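PDB 4MJ3: haloalkane dehalogenase from Mycobacterium rhodesiae, which catalyses the hydrolytic removal of halogen from haloalkanes (EC 3.8.1.5), probably taking part in growth of the host strain on such compounds. Local coordinates for residues Gln99-Val102 with Asp103-Trp106; Asp222-Thr225 with Pro226-Lys230; Gly129-Leu132 with Val133-Pro137. All coordinates share one frame; numbering follows the deposited sequence.

Contact 1 of 3, residues Gln99-Val102 with Asp103-Trp106; sequences QAHV and DWMW
Trp104 lies back along its own helix against Ala100, a classic i to i+4 contact on helix 98-112 of the alpha/beta hydrolase fold. The indole starts beside the backbone: Trp104 CB is 3.3 Å from Ala100 O, and CD2, at the ring fusion, comes within 3.1 Å of the same oxygen, which accepts the backbone N-H of Trp104. With CG anti to the carbonyl carbon (chi1 -72°), the ring runs back toward the preceding turn, so that its six-membered part is covered on one face by Ala100. Ala100 CB sits almost over the centroid of that ring, 3.9 Å away, a CH-pi contact, and its closest ring atom is Trp104 CH2 at 3.8 Å. Farther round the rim, CE3 and CZ3 turn toward His101: the edge of Trp104 meets the face of His101 in a T-shaped pair, the planes at 87°. Trp104 NE1, at the other end of the indole, donates to Ser28 O, which would hold the ring's rotation, while His101 stacks with Phe212. On another side of the helix Gln99 and Asp103 cross obliquely. Gln99 folds at chi2 to bring its amide beside the carboxylate, whose plane is turned 34° from it, and Gln99 NE2 divides its donation weakly between Asp103 OD1 at 3.0 Å and Asp103 OD2 at 3.3 Å.

Contact 2 of 3, residues Asp222-Thr225 with Pro226-Lys230; sequences DPAT and PANRK
Thr225 places its methyl squarely over the guanidinium of Arg229, one turn ahead along helix 225-235. Thr225 CG2 rides 3.3 Å above the plane and over its centre, with Arg229 NE at 3.4 Å and Arg229 CZ at 3.5 Å. The aliphatic part of the arginine begins alongside the backbone, Arg229 CG being 3.3 Å from Thr225 O, and the extended chain from CG to NE then carries the flat group back along the helix to the threonine. Beside this pair, the flat amide of Asn228 lies against Ala224 CB, which is about equally far from Asn228 OD1 and Asn228 ND2. The first helical bonds run Asn228 N to Ala224 O and Arg229 N to Thr225 O. Behind them is a type I beta turn from Asp222 to Thr225, closed by Thr225 N to Asp222 O and doubled by an Asx turn: Asp222 OD1 takes the N-H of Ala224 at 2.8 Å, nearly straight at 164°, in a capping bond at the helix start. Pro226, in the first turn, has no N-H to offer. The N-H of Ala227 is satisfied by a water, 2.9 Å from Ala227 N, which in turn donates to Pro223 O and so ties the turn to the helix. Outside the two segments, Thr225 OG1 bonds to Thr152 O, and Asn228 ND2 donates to Pro151 O while Asn228 OD1 accepts from Arg131 NH1 of helix 124-135. Arg229 NH2 forms a salt bridge with Asp154 OD1, which would steady the guanidinium plane on which the threonine methyl rests.

Contact 3 of 3, residues Gly129-Leu132 with Val133-Pro137; sequences GLRL and VGEHP
Four successive i to i+4 bonds, from Val133 N to Gly129 O through to His136 N to Leu132 O, carry the chain to the end of helix 124-135, where His136 is the first residue to leave helical angles. Arg131 and Glu135 meet on one flank in a salt bridge, Arg131 NE to Glu135 OE2 at 2.8 Å. The bond is bent (N-H...O 145°), and the donor also comes from above the carboxylate plane. The oxygen itself stands 23° out of the guanidinium plane. With CG anti to the backbone N (chi1 177°), Arg131 also lays its CG 3.3 Å from Glu135 OE2. A water closes a second route, accepting from Arg131 NH2 and donating to Glu135 OE1 at 2.9 Å. The helix is the connection of a beta-alpha-beta crossover between parallel strands 117-121 and 140-145; Leu130 and Val133 pack on Val143 of the latter. Val133 CG2 rests 3.3 Å from Gly129 O. Leu132, on the flank facing helix 98-112, touches its own i+4 neighbour, with Leu132 CD2 4.1 Å from His136 CD2; Leu132 O lies near the plane of the imidazole at its edge.

Arg131 of contact 3 joins the other two: Arg131 NH1 donates to Asn228 OD1 of contact 2 at 3.0 Å, while Arg131 NH2 makes a weak hydrogen bond to Gln99 OE1 of contact 1, 2.8 Å away. Contacts 1 and 2 do not touch; their nearest atoms are about 5 Å apart and their centres about 14 Å. Helices 98-112 and 124-135 also pack directly, through Met105 CG and Leu132 CD1 at 3.6 Å and the stacked rings of Trp106 and His136. In alpha/beta hydrolases the turn between the strand and helix corresponding to 117-121 and 124-135 carries the nucleophile elbow, so contact 3 probably lies farther along the helix that leaves that site.

Contact 1 of 3, residues Gln99-Val102 with Asp103-Trp106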
loop_
_atom_site.group_PDB
_atom_site.type_symbol
_atom_site.label_atom_id
_atom_site.label_comp_id
_atom_site.label_asym_id
_atom_site.label_seq_id
_atom_site.Cartn_x
_atom_site.Cartn_y
_atom_site.Cartn_z
ATOM N N GLN A 99 3.917 -14.044 -0.724
ATOM C CA GLN A 99 5.347 -14.187 -0.411
ATOM C C GLN A 99 6.226 -13.374 -1.357
ATOM O O GLN A 99 7.143 -12.685 -0.908
ATOM C CB GLN A 99 5.791 -15.649 -0.483
ATOM C CG GLN A 99 7.230 -15.891 -0.050
ATOM C CD GLN A 99 7.441 -15.598 1.415
ATOM O OE1 GLN A 99 6.846 -16.252 2.276
ATOM N NE2 GLN A 99 8.244 -14.580 1.713
ATOM N N ALA A 100 5.922 -13.422 -2.657
ATOM C CA ALA A 100 6.733 -12.731 -3.634
ATOM C C ALA A 100 6.677 -11.220 -3.411
ATOM O O ALA A 100 7.719 -10.536 -3.511
ATOM C CB ALA A 100 6.295 -13.086 -5.052
ATOM N N HIS A 101 5.481 -10.694 -3.134
ATOM C CA HIS A 101 5.326 -9.252 -2.908
ATOM C C HIS A 101 6.082 -8.798 -1.665
ATOM O O HIS A 101 6.713 -7.730 -1.662
ATOM C CB HIS A 101 3.849 -8.865 -2.787
ATOM C CG HIS A 101 3.169 -8.666 -4.105
ATOM N ND1 HIS A 101 3.512 -7.655 -4.972
ATOM C CD2 HIS A 101 2.162 -9.342 -4.696
ATOM C CE1 HIS A 101 2.724 -7.697 -6.028
ATOM N NE2 HIS A 101 1.899 -8.716 -5.888
ATOM N N VAL A 102 6.005 -9.605 -0.623
ATOM C CA VAL A 102 6.735 -9.354 0.613
ATOM C C VAL A 102 8.232 -9.318 0.326
ATOM O O VAL A 102 8.926 -8.389 0.768
ATOM C CB VAL A 102 6.364 -10.403 1.677
ATOM C CG1 VAL A 102 7.363 -10.433 2.830
ATOM C CG2 VAL A 102 4.955 -10.130 2.187
ATOM N N ASP A 103 8.732 -10.312 -0.410
ATOM C CA ASP A 103 10.167 -10.386 -0.700
ATOM C C ASP A 103 10.618 -9.230 -1.608
ATOM O O ASP A 103 11.701 -8.628 -1.410
ATOM C CB ASP A 103 10.547 -11.738 -1.315
ATOM C CG ASP A 103 10.449 -12.898 -0.311
ATOM O OD1 ASP A 103 10.449 -12.640 0.911
ATOM O OD2 ASP A 103 10.318 -14.054 -0.755
ATOM N N TRP A 104 9.806 -8.916 -2.600
ATOM C CA TRP A 104 10.130 -7.803 -3.508
ATOM C C TRP A 104 10.147 -6.466 -2.777
ATOM O O TRP A 104 11.082 -5.671 -2.918
ATOM C CB TRP A 104 9.129 -7.736 -4.662
ATOM C CG TRP A 104 9.259 -8.816 -5.678
ATOM C CD1 TRP A 104 10.405 -9.393 -6.126
ATOM C CD2 TRP A 104 8.183 -9.418 -6.412
ATOM N NE1 TRP A 104 10.109 -10.318 -7.112
ATOM C CE2 TRP A 104 8.758 -10.347 -7.312
ATOM C CE3 TRP A 104 6.799 -9.229 -6.431
ATOM C CZ2 TRP A 104 7.986 -11.108 -8.197
ATOM C CZ3 TRP A 104 6.032 -9.973 -7.313
ATOM C CH2 TRP A 104 6.626 -10.924 -8.168
HETATM N N MSE A 105 9.146 -6.222 -1.942
HETATM C CA MSE A 105 9.095 -4.962 -1.197
HETATM C C MSE A 105 10.233 -4.832 -0.198
HETATM O O MSE A 105 10.830 -3.749 -0.067
HETATM C CB MSE A 105 7.732 -4.808 -0.519
HETATM C CG MSE A 105 7.594 -3.531 0.300
HETATM SE SE MSE A 105 7.942 -1.887 -0.748
HETATM C CE MSE A 105 6.374 -1.884 -1.906
ATOM N N TRP A 106 10.535 -5.910 0.524
ATOM C CA TRP A 106 11.653 -5.886 1.455
ATOM C C TRP A 106 12.947 -5.601 0.712
ATOM O O TRP A 106 13.730 -4.777 1.160
ATOM C CB TRP A 106 11.777 -7.181 2.257
ATOM C CG TRP A 106 12.839 -7.097 3.270
ATOM C CD1 TRP A 106 13.973 -7.840 3.318
ATOM C CD2 TRP A 106 12.905 -6.189 4.387
ATOM N NE1 TRP A 106 14.726 -7.473 4.399
ATOM C CE2 TRP A 106 14.103 -6.465 5.072
ATOM C CE3 TRP A 106 12.068 -5.193 4.879
ATOM C CZ2 TRP A 106 14.483 -5.775 6.219
ATOM C CZ3 TRP A 106 12.447 -4.508 6.028
ATOM C CH2 TRP A 106 13.633 -4.792 6.675
#

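Contact 2 of 3, residues Asp222-Thr225 with Pro226-Lys230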
loop_
_atom_site.group_PDB
_atom_site.type_symbol
_atom_site.label_atom_id
_atom_site.label_comp_id
_atom_site.label_asym_id
_atom_site.label_seq_id
_atom_site.Cartn_x
_atom_site.Cartn_y
_atom_site.Cartn_z
ATOM N N ASP A 222 -4.784 -21.146 3.014
ATOM C CA ASP A 222 -4.125 -20.207 2.123
ATOM C C ASP A 222 -2.615 -20.417 2.193
ATOM O O ASP A 222 -2.075 -20.677 3.264
ATOM C CB ASP A 222 -4.500 -18.752 2.492
ATOM C CG ASP A 222 -4.084 -17.770 1.445
ATOM O OD1 ASP A 222 -2.888 -17.389 1.428
ATOM O OD2 ASP A 222 -4.940 -17.409 0.601
ATOM N N PRO A 223 -1.910 -20.248 1.060
ATOM C CA PRO A 223 -0.447 -20.389 1.101
ATOM C C PRO A 223 0.243 -19.392 2.043
ATOM O O PRO A 223 1.313 -19.699 2.564
ATOM C CB PRO A 223 -0.015 -20.197 -0.362
ATOM C CG PRO A 223 -1.186 -19.640 -1.052
ATOM C CD PRO A 223 -2.404 -20.070 -0.309
ATOM N N ALA A 224 -0.395 -18.258 2.324
ATOM C CA ALA A 224 0.173 -17.230 3.210
ATOM C C ALA A 224 -0.224 -17.426 4.684
ATOM O O ALA A 224 0.264 -16.714 5.551
ATOM C CB ALA A 224 -0.264 -15.849 2.762
ATOM N N THR A 225 -1.076 -18.401 4.978
ATOM C CA THR A 225 -1.561 -18.569 6.361
ATOM C C THR A 225 -0.427 -18.790 7.372
ATOM O O THR A 225 -0.374 -18.082 8.392
ATOM C CB THR A 225 -2.659 -19.650 6.452
ATOM O OG1 THR A 225 -3.823 -19.169 5.770
ATOM C CG2 THR A 225 -3.021 -19.957 7.907
ATOM N N PRO A 226 0.514 -19.724 7.097
ATOM C CA PRO A 226 1.552 -19.930 8.124
ATOM C C PRO A 226 2.419 -18.681 8.389
ATOM O O PRO A 226 2.585 -18.272 9.545
ATOM C CB PRO A 226 2.383 -21.079 7.567
ATOM C CG PRO A 226 1.456 -21.795 6.634
ATOM C CD PRO A 226 0.613 -20.709 6.007
ATOM N N ALA A 227 2.898 -18.045 7.330
ATOM C CA ALA A 227 3.710 -16.822 7.505
ATOM C C ALA A 227 2.900 -15.670 8.124
ATOM O O ALA A 227 3.421 -14.930 8.946
ATOM C CB ALA A 227 4.300 -16.379 6.189
ATOM N N ASN A 228 1.629 -15.527 7.747
ATOM C CA ASN A 228 0.831 -14.413 8.279
ATOM C C ASN A 228 0.518 -14.621 9.751
ATOM O O ASN A 228 0.478 -13.656 10.513
ATOM C CB ASN A 228 -0.437 -14.186 7.482
ATOM C CG ASN A 228 -0.169 -13.509 6.153
ATOM O OD1 ASN A 228 0.965 -13.407 5.704
ATOM N ND2 ASN A 228 -1.218 -13.038 5.531
ATOM N N ARG A 229 0.313 -15.876 10.163
ATOM C CA ARG A 229 0.092 -16.146 11.584
ATOM C C ARG A 229 1.313 -15.767 12.392
ATOM O O ARG A 229 1.197 -15.175 13.473
ATOM C CB ARG A 229 -0.230 -17.612 11.837
ATOM C CG ARG A 229 -1.631 -17.995 11.420
ATOM C CD ARG A 229 -1.805 -19.491 11.550
ATOM N NE ARG A 229 -3.174 -19.915 11.287
ATOM C CZ ARG A 229 -3.514 -21.187 11.098
ATOM N NH1 ARG A 229 -2.594 -22.141 11.156
ATOM N NH2 ARG A 229 -4.772 -21.504 10.846
ATOM N N LYS A 230 2.484 -16.083 11.868
ATOM C CA LYS A 230 3.721 -15.741 12.552
ATOM C C LYS A 230 3.921 -14.236 12.620
ATOM O O LYS A 230 4.283 -13.684 13.685
ATOM C CB LYS A 230 4.929 -16.393 11.879
ATOM C CG LYS A 230 4.976 -17.895 12.113
HETATM O O HOH W 1 3.125 -18.822 4.544
#

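Contact 3 of 3, residues Gly129-Leu132 with Val133-Pro137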
loop_
_atom_site.group_PDB
_atom_site.type_symbol
_atom_site.label_atom_id
_atom_site.label_comp_id
_atom_site.label_asym_id
_atom_site.label_seq_id
_atom_site.Cartn_x
_atom_site.Cartn_y
_atom_site.Cartn_z
ATOM N N GLY A 129 2.964 -4.434 4.107
ATOM C CA GLY A 129 3.709 -3.643 5.081
ATOM C C GLY A 129 3.620 -4.143 6.513
ATOM O O GLY A 129 4.643 -4.217 7.211
ATOM N N LEU A 130 2.420 -4.513 6.970
ATOM C CA LEU A 130 2.261 -5.010 8.336
ATOM C C LEU A 130 2.947 -6.372 8.517
ATOM O O LEU A 130 3.490 -6.672 9.590
ATOM C CB LEU A 130 0.788 -5.093 8.732
ATOM C CG LEU A 130 0.034 -3.766 8.815
ATOM C CD1 LEU A 130 -1.456 -4.028 8.970
ATOM C CD2 LEU A 130 0.551 -2.915 9.957
ATOM N N ARG A 131 2.959 -7.197 7.476
ATOM C CA ARG A 131 3.731 -8.422 7.517
ATOM C C ARG A 131 5.226 -8.117 7.653
ATOM O O ARG A 131 5.925 -8.789 8.421
ATOM C CB ARG A 131 3.455 -9.280 6.293
ATOM C CG ARG A 131 4.302 -10.531 6.265
ATOM C CD ARG A 131 3.604 -11.684 5.575
ATOM N NE ARG A 131 4.591 -12.621 5.060
ATOM C CZ ARG A 131 4.348 -13.584 4.184
ATOM N NH1 ARG A 131 3.125 -13.795 3.721
ATOM N NH2 ARG A 131 5.359 -14.338 3.765
ATOM N N LEU A 132 5.708 -7.104 6.940
ATOM C CA LEU A 132 7.097 -6.696 7.051
ATOM C C LEU A 132 7.421 -6.161 8.452
ATOM O O LEU A 132 8.519 -6.396 8.962
ATOM C CB LEU A 132 7.482 -5.690 5.974
ATOM C CG LEU A 132 7.539 -6.284 4.556
ATOM C CD1 LEU A 132 7.753 -5.171 3.554
ATOM C CD2 LEU A 132 8.638 -7.332 4.463
ATOM N N VAL A 133 6.472 -5.495 9.089
ATOM C CA VAL A 133 6.680 -5.016 10.464
ATOM C C VAL A 133 6.856 -6.240 11.365
ATOM O O VAL A 133 7.735 -6.273 12.218
ATOM C CB VAL A 133 5.529 -4.101 10.944
ATOM C CG1 VAL A 133 5.687 -3.729 12.416
ATOM C CG2 VAL A 133 5.472 -2.820 10.115
ATOM N N GLY A 134 6.003 -7.246 11.182
ATOM C CA GLY A 134 6.103 -8.483 11.955
ATOM C C GLY A 134 7.419 -9.213 11.737
ATOM O O GLY A 134 7.991 -9.743 12.679
ATOM N N GLU A 135 7.906 -9.234 10.498
ATOM C CA GLU A 135 9.111 -9.960 10.148
ATOM C C GLU A 135 10.417 -9.183 10.397
ATOM O O GLU A 135 11.458 -9.794 10.599
ATOM C CB GLU A 135 9.011 -10.432 8.690
ATOM C CG GLU A 135 7.859 -11.411 8.514
ATOM C CD GLU A 135 7.664 -11.953 7.109
ATOM O OE1 GLU A 135 8.419 -11.599 6.198
ATOM O OE2 GLU A 135 6.716 -12.753 6.925
ATOM N N HIS A 136 10.351 -7.851 10.418
ATOM C CA HIS A 136 11.525 -7.006 10.620
ATOM C C HIS A 136 11.169 -5.823 11.518
ATOM O O HIS A 136 11.285 -4.678 11.109
ATOM C CB HIS A 136 12.036 -6.501 9.271
ATOM C CG HIS A 136 12.271 -7.588 8.268
ATOM N ND1 HIS A 136 13.406 -8.364 8.261
ATOM C CD2 HIS A 136 11.510 -8.031 7.243
ATOM C CE1 HIS A 136 13.336 -9.243 7.277
ATOM N NE2 HIS A 136 12.190 -9.068 6.649
ATOM N N PRO A 137 10.722 -6.097 12.753
ATOM C CA PRO A 137 10.251 -4.990 13.601
ATOM C C PRO A 137 11.298 -3.906 13.891
ATOM O O PRO A 137 10.938 -2.755 14.045
ATOM C CB PRO A 137 9.806 -5.698 14.885
ATOM C CG PRO A 137 10.521 -7.001 14.881
ATOM C CD PRO A 137 10.604 -7.395 13.436
HETATM O O HOH W 2 8.120 -13.950 4.472
#